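Local atomic coordinates of cell division protein FtsI/penicillin binding protein 2 (PDB entry 4ZTK), a protein that probably cross-links peptidoglycan peptide stems during cell division, acting as a D,D-transpeptidase of the penicillin-binding protein family. Residues 82-87 against 246-251; 252-255 against 259-262; 276-281 against 297-302. One frame throughout, in Å; residues are numbered along the deposited sequence.

Interaction 1: 82-87 against 246-251; sequences IKPFIA and AGKTGT
The ring of Pro84 on helix 83-92 packs against the aliphatic chain of Lys248 on strand 246-253, the closer-fitting half of the contact. Pro84 CD lies 3.9 Å from Lys248 CG, and Pro84 CG is 4.0 Å from Lys248 CB, the lysine crossing the proline's CG-CD side. Lys248 leaves the strand with CG anti to the backbone N, then bends at chi2 and again at chi4 (70°), the last turn bringing NZ back to Thr249 O. The looser half involves Lys83: its CD comes 4.1 Å from Lys248 CE, but the chains then diverge, leaving Lys83 NZ 6.1 Å from Lys248 NZ. Lys83 NZ bonds to Ser80 OG and Asn136 OD1. Lys248 NZ donates to Thr249 O at 2.9 Å, tilted 23° from the carbonyl plane, bonds to Ser134 OG, and forms a salt bridge with the sulfonate of a bound molecule, probably from the crystallisation liquor, which may mark the ligand side. Ser80 and Lys83, Ser134 and Asn136, and Lys248 to Gly250 are consistent with the SxxK, SxN and KTG motifs of penicillin-binding proteins. The stems touch while each amine has its own partners, suggesting a preorganised site where Lys83 serves the probable nucleophile Ser80.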
# COMPACT_ATOMS: atom_id res chain seq x y z
N ILE A 82 -4.09 -0.38 -4.47
CA ILE A 82 -4.14 -1.35 -5.58
C ILE A 82 -3.74 -0.72 -6.91
O ILE A 82 -3.29 -1.41 -7.82
CB ILE A 82 -5.55 -1.98 -5.74
CG1 ILE A 82 -5.49 -3.24 -6.60
CG2 ILE A 82 -6.52 -1.00 -6.40
CD1 ILE A 82 -4.64 -4.31 -6.04
N LYS A 83 -3.90 0.60 -7.02
CA LYS A 83 -3.75 1.31 -8.29
C LYS A 83 -2.43 1.06 -9.05
O LYS A 83 -2.46 0.88 -10.26
CB LYS A 83 -4.02 2.81 -8.13
CG LYS A 83 -5.50 3.17 -7.99
CD LYS A 83 -5.70 4.67 -7.74
CE LYS A 83 -7.15 5.09 -7.97
NZ LYS A 83 -8.11 4.40 -7.07
N PRO A 84 -1.28 1.05 -8.34
CA PRO A 84 -0.03 0.75 -9.04
C PRO A 84 -0.03 -0.60 -9.76
O PRO A 84 0.59 -0.72 -10.82
CB PRO A 84 1.01 0.72 -7.91
CG PRO A 84 0.47 1.66 -6.90
CD PRO A 84 -1.03 1.47 -6.94
N PHE A 85 -0.72 -1.58 -9.20
CA PHE A 85 -0.77 -2.92 -9.79
C PHE A 85 -1.72 -2.98 -10.99
O PHE A 85 -1.45 -3.69 -11.97
CB PHE A 85 -1.14 -3.96 -8.74
CG PHE A 85 -0.21 -3.97 -7.55
CD1 PHE A 85 0.97 -4.69 -7.59
CD2 PHE A 85 -0.50 -3.22 -6.42
CE1 PHE A 85 1.84 -4.69 -6.51
CE2 PHE A 85 0.37 -3.22 -5.33
CZ PHE A 85 1.54 -3.96 -5.38
N ILE A 86 -2.82 -2.23 -10.92
CA ILE A 86 -3.71 -2.07 -12.06
C ILE A 86 -2.93 -1.46 -13.22
O ILE A 86 -2.99 -1.95 -14.34
CB ILE A 86 -4.90 -1.15 -11.73
CG1 ILE A 86 -5.82 -1.79 -10.69
CG2 ILE A 86 -5.69 -0.81 -12.99
CD1 ILE A 86 -6.53 -3.03 -11.17
N ALA A 87 -2.19 -0.40 -12.93
CA ALA A 87 -1.37 0.27 -13.94
C ALA A 87 -0.31 -0.67 -14.51
O ALA A 87 -0.08 -0.69 -15.71
CB ALA A 87 -0.73 1.51 -13.36
N ALA A 246 9.35 5.91 -2.99
CA ALA A 246 8.26 5.44 -3.83
C ALA A 246 7.12 5.01 -2.92
O ALA A 246 7.34 4.27 -1.97
CB ALA A 246 8.72 4.26 -4.67
N GLY A 247 5.91 5.49 -3.20
CA GLY A 247 4.77 5.11 -2.38
C GLY A 247 3.41 5.51 -2.91
O GLY A 247 3.29 6.35 -3.80
N LYS A 248 2.38 4.91 -2.33
CA LYS A 248 1.00 5.14 -2.76
C LYS A 248 0.08 5.27 -1.56
O LYS A 248 0.06 4.41 -0.67
CB LYS A 248 0.52 4.01 -3.66
CG LYS A 248 -0.91 4.20 -4.16
CD LYS A 248 -0.97 5.24 -5.28
CE LYS A 248 -2.39 5.67 -5.58
NZ LYS A 248 -2.98 6.49 -4.48
N THR A 249 -0.70 6.34 -1.55
CA THR A 249 -1.68 6.59 -0.52
C THR A 249 -2.94 5.76 -0.74
O THR A 249 -3.26 5.38 -1.87
CB THR A 249 -2.10 8.06 -0.51
OG1 THR A 249 -2.59 8.42 -1.82
CG2 THR A 249 -0.92 8.94 -0.17
N GLY A 250 -3.66 5.50 0.34
CA GLY A 250 -5.00 4.94 0.26
C GLY A 250 -5.87 5.45 1.39
O GLY A 250 -5.38 5.69 2.50
N THR A 251 -7.15 5.64 1.10
CA THR A 251 -8.14 6.00 2.11
C THR A 251 -9.38 5.14 1.90
O THR A 251 -10.06 5.24 0.88
CB THR A 251 -8.55 7.49 2.02
OG1 THR A 251 -7.38 8.31 2.03
CG2 THR A 251 -9.43 7.87 3.20

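Interaction 2: 252-255 against 259-262; sequences VIEN and YLAL
Val252 and Leu260 face each other as a hydrogen-bonded pair in the beta hairpin formed by strands 246-253 and 259-267. Val252 N donates to Leu260 O, and Leu260 N to Val252 O, both at 2.8 Å; N-H...O angles of 165° and 170°, with each donor in the carbonyl plane, make a regular antiparallel pair. Leu260 can be followed outward along its side chain. Its CB sits 4.0 Å from Val252 CB, CG approaches the carboxylate of Glu254, and CD1 comes 3.5 Å from Glu254 OE2, the glutamate crossing the leucine at a slant. The other branch, CD2, turns to the next strand and rests against CG of Glu281. On the same face, Val252 CG2 reaches Leu262 CD1 at 3.7 Å, extending the apolar strip to the next residue on this face. The other face carries the non-hydrogen-bonded pair, Ile253 and Tyr259, whose side chains lie side by side and point the same way. The Tyr259 side chain lies near the bound sulfonate molecule. Here a CH-pi contact forms: Ile253 CD1 stands over one face of the Tyr259 ring, 3.7 Å from its centroid and displaced toward the CE2-CZ side.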
# COMPACT_ATOMS: atom_id res chain seq x y z
N VAL A 252 -9.68 4.27 2.86
CA VAL A 252 -10.80 3.35 2.72
C VAL A 252 -11.93 3.70 3.69
O VAL A 252 -11.68 3.95 4.87
CB VAL A 252 -10.35 1.89 2.94
CG1 VAL A 252 -11.53 0.93 2.79
CG2 VAL A 252 -9.24 1.52 1.98
N ILE A 253 -13.16 3.73 3.19
CA ILE A 253 -14.33 3.89 4.03
C ILE A 253 -14.93 2.53 4.34
O ILE A 253 -15.42 1.85 3.44
CB ILE A 253 -15.44 4.72 3.34
CG1 ILE A 253 -14.83 5.83 2.47
CG2 ILE A 253 -16.41 5.29 4.37
CD1 ILE A 253 -14.16 6.92 3.24
N GLU A 254 -14.88 2.11 5.60
CA GLU A 254 -15.57 0.89 6.00
C GLU A 254 -17.03 1.20 6.32
O GLU A 254 -17.60 2.14 5.76
CB GLU A 254 -14.86 0.22 7.18
CG GLU A 254 -13.48 -0.33 6.84
CD GLU A 254 -12.98 -1.37 7.83
OE1 GLU A 254 -13.50 -1.41 8.96
OE2 GLU A 254 -12.07 -2.15 7.47
N ASN A 255 -17.64 0.43 7.21
CA ASN A 255 -19.05 0.61 7.54
C ASN A 255 -19.35 2.00 8.11
O ASN A 255 -18.57 2.54 8.89
CB ASN A 255 -19.53 -0.48 8.50
CG ASN A 255 -18.80 -0.46 9.83
OD1 ASN A 255 -19.19 0.26 10.75
ND2 ASN A 255 -17.73 -1.25 9.93
N TYR A 259 -12.90 5.12 8.84
CA TYR A 259 -11.81 5.38 7.91
C TYR A 259 -10.55 4.57 8.17
O TYR A 259 -10.06 4.50 9.30
CB TYR A 259 -11.44 6.86 7.94
CG TYR A 259 -12.34 7.75 7.13
CD1 TYR A 259 -13.67 7.92 7.46
CD2 TYR A 259 -11.84 8.44 6.03
CE1 TYR A 259 -14.50 8.74 6.71
CE2 TYR A 259 -12.66 9.27 5.28
CZ TYR A 259 -13.98 9.41 5.62
OH TYR A 259 -14.79 10.23 4.87
N LEU A 260 -10.02 3.96 7.12
CA LEU A 260 -8.66 3.44 7.14
C LEU A 260 -7.79 4.37 6.31
O LEU A 260 -8.13 4.68 5.17
CB LEU A 260 -8.59 2.02 6.57
CG LEU A 260 -9.34 0.90 7.30
CD1 LEU A 260 -9.11 -0.44 6.61
CD2 LEU A 260 -8.91 0.82 8.76
N ALA A 261 -6.70 4.83 6.90
CA ALA A 261 -5.74 5.66 6.18
C ALA A 261 -4.46 4.86 5.93
O ALA A 261 -3.83 4.39 6.88
CB ALA A 261 -5.44 6.92 6.97
N LEU A 262 -4.10 4.71 4.67
CA LEU A 262 -3.03 3.79 4.29
C LEU A 262 -1.91 4.48 3.53
O LEU A 262 -2.15 5.42 2.78
CB LEU A 262 -3.58 2.67 3.39
CG LEU A 262 -4.72 1.78 3.87
CD1 LEU A 262 -6.07 2.46 3.64
CD2 LEU A 262 -4.67 0.44 3.15

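Interaction 3: 276-281 against 297-302; sequences LLVVIE and ELAAPV
The C-terminal helix 295-310 covers one face of the central five-stranded antiparallel sheet, and here Val278 of strand 274-281 meets Ala299 and Val302 of that helix. The segment axes approach to 7.8 Å with an angle of 142° between their N-to-C directions, so the helix runs roughly against the strand but slanted across it. The small Ala299 lets the helix come close: its CA is 5.6 Å from that of Val278. Val278 CG1 is the main point of contact; with chi1 at 174°, this methyl projects opposite the backbone nitrogen and lies 3.8 Å from Ala299 CB and 3.9 Å from Val302 CG1, and thus touches two residues three apart, about one turn of the helix. Ala299 CB also approaches the strand backbone, 3.8 Å from Val278 O, while Val278 CG2 completes the fit against Val302 CG1 at 4.1 Å. Farther along the strand, Ile280 covers the helix more loosely, its CG1 being 4.5 Å from Ala299 CA. The helix is kinked at Pro301, whose nitrogen carries no proton and makes no bond to the preceding turn. Neighbouring strands widen the apolar floor, Phe263 touching Ala299 and Ile46 touching Val302. Alternation along the strand sends Val279 to the other face of the sheet, where it and Leu277 pack on helix 189-200. A central antiparallel sheet with the C-terminal helix on one face and the helical region on the other is typical of the penicillin-binding and serine beta-lactamase fold.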
# COMPACT_ATOMS: atom_id res chain seq x y z
N LEU A 276 7.63 -0.68 3.35
CA LEU A 276 6.86 -0.27 4.51
C LEU A 276 5.38 -0.13 4.17
O LEU A 276 5.03 0.28 3.07
CB LEU A 276 7.35 1.08 5.05
CG LEU A 276 8.82 1.28 5.40
CD1 LEU A 276 9.65 1.59 4.16
CD2 LEU A 276 8.95 2.39 6.41
N LEU A 277 4.54 -0.47 5.14
CA LEU A 277 3.10 -0.30 5.04
C LEU A 277 2.61 0.27 6.36
O LEU A 277 2.90 -0.27 7.44
CB LEU A 277 2.42 -1.63 4.74
CG LEU A 277 0.88 -1.63 4.73
CD1 LEU A 277 0.34 -0.58 3.77
CD2 LEU A 277 0.34 -3.02 4.36
N VAL A 278 1.87 1.37 6.28
CA VAL A 278 1.30 2.01 7.46
C VAL A 278 -0.21 2.07 7.29
O VAL A 278 -0.71 2.51 6.25
CB VAL A 278 1.82 3.45 7.64
CG1 VAL A 278 1.11 4.13 8.79
CG2 VAL A 278 3.33 3.45 7.86
N VAL A 279 -0.95 1.63 8.31
CA VAL A 279 -2.40 1.75 8.30
C VAL A 279 -2.88 2.32 9.62
O VAL A 279 -2.54 1.81 10.69
CB VAL A 279 -3.09 0.39 8.03
CG1 VAL A 279 -4.61 0.53 8.16
CG2 VAL A 279 -2.73 -0.12 6.65
N ILE A 280 -3.67 3.39 9.54
CA ILE A 280 -4.24 4.02 10.72
C ILE A 280 -5.74 3.84 10.63
O ILE A 280 -6.32 4.02 9.56
CB ILE A 280 -3.95 5.54 10.74
CG1 ILE A 280 -2.46 5.82 10.55
CG2 ILE A 280 -4.49 6.17 12.02
CD1 ILE A 280 -1.56 5.23 11.62
N GLU A 281 -6.38 3.48 11.74
CA GLU A 281 -7.83 3.26 11.74
C GLU A 281 -8.59 4.31 12.54
O GLU A 281 -8.37 4.46 13.74
CB GLU A 281 -8.16 1.86 12.26
CG GLU A 281 -9.64 1.56 12.29
CD GLU A 281 -9.95 0.22 12.95
OE1 GLU A 281 -11.05 -0.32 12.69
OE2 GLU A 281 -9.10 -0.28 13.71
N GLU A 297 -2.32 12.30 4.43
CA GLU A 297 -2.24 13.22 5.55
C GLU A 297 -1.82 12.52 6.85
O GLU A 297 -1.11 13.10 7.66
CB GLU A 297 -3.57 13.95 5.74
CG GLU A 297 -3.95 14.85 4.58
CD GLU A 297 -5.44 15.16 4.53
OE1 GLU A 297 -5.81 16.16 3.89
OE2 GLU A 297 -6.23 14.39 5.11
N LEU A 298 -2.27 11.28 7.03
CA LEU A 298 -2.00 10.56 8.28
C LEU A 298 -0.90 9.51 8.18
O LEU A 298 0.03 9.49 8.99
CB LEU A 298 -3.28 9.90 8.81
CG LEU A 298 -4.48 10.81 9.08
CD1 LEU A 298 -5.62 9.99 9.69
CD2 LEU A 298 -4.11 11.97 9.98
N ALA A 299 -1.01 8.62 7.20
CA ALA A 299 -0.13 7.46 7.10
C ALA A 299 1.22 7.81 6.49
O ALA A 299 2.25 7.25 6.88
CB ALA A 299 -0.80 6.33 6.31
N ALA A 300 1.21 8.71 5.52
CA ALA A 300 2.44 9.11 4.83
C ALA A 300 3.49 9.76 5.74
O ALA A 300 4.67 9.42 5.65
CB ALA A 300 2.13 10.00 3.63
N PRO A 301 3.09 10.69 6.63
CA PRO A 301 4.14 11.24 7.49
C PRO A 301 4.69 10.20 8.46
O PRO A 301 5.85 10.30 8.85
CB PRO A 301 3.43 12.38 8.24
CG PRO A 301 1.97 12.11 8.10
CD PRO A 301 1.81 11.42 6.78
N VAL A 302 3.88 9.22 8.85
CA VAL A 302 4.34 8.15 9.72
C VAL A 302 5.38 7.29 8.99
O VAL A 302 6.43 6.96 9.55
CB VAL A 302 3.18 7.27 10.23
CG1 VAL A 302 3.71 6.09 11.02
CG2 VAL A 302 2.23 8.10 11.09

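In the fold
The three contacts come in series along the chain and all reach the five-stranded sheet. Interactions 1 and 2 share strand 246-253, at one edge of the sheet, and their centres are 15 Å apart; Gly250 O and Leu262 N, 2.7 Å apart, join them in a probable hydrogen bond. Interaction 3 lies on strand 274-281, next to strand 259-267 of interaction 2, with 12 Å between centres and Ala299 CB packed 3.6 Å from Ala261 O. Interactions 1 and 3 do not touch, their nearest atoms being about 5 Å apart. The sheet thus connects the probable active-site cleft between helix 83-92 and the edge strand to the helix-covered face behind it.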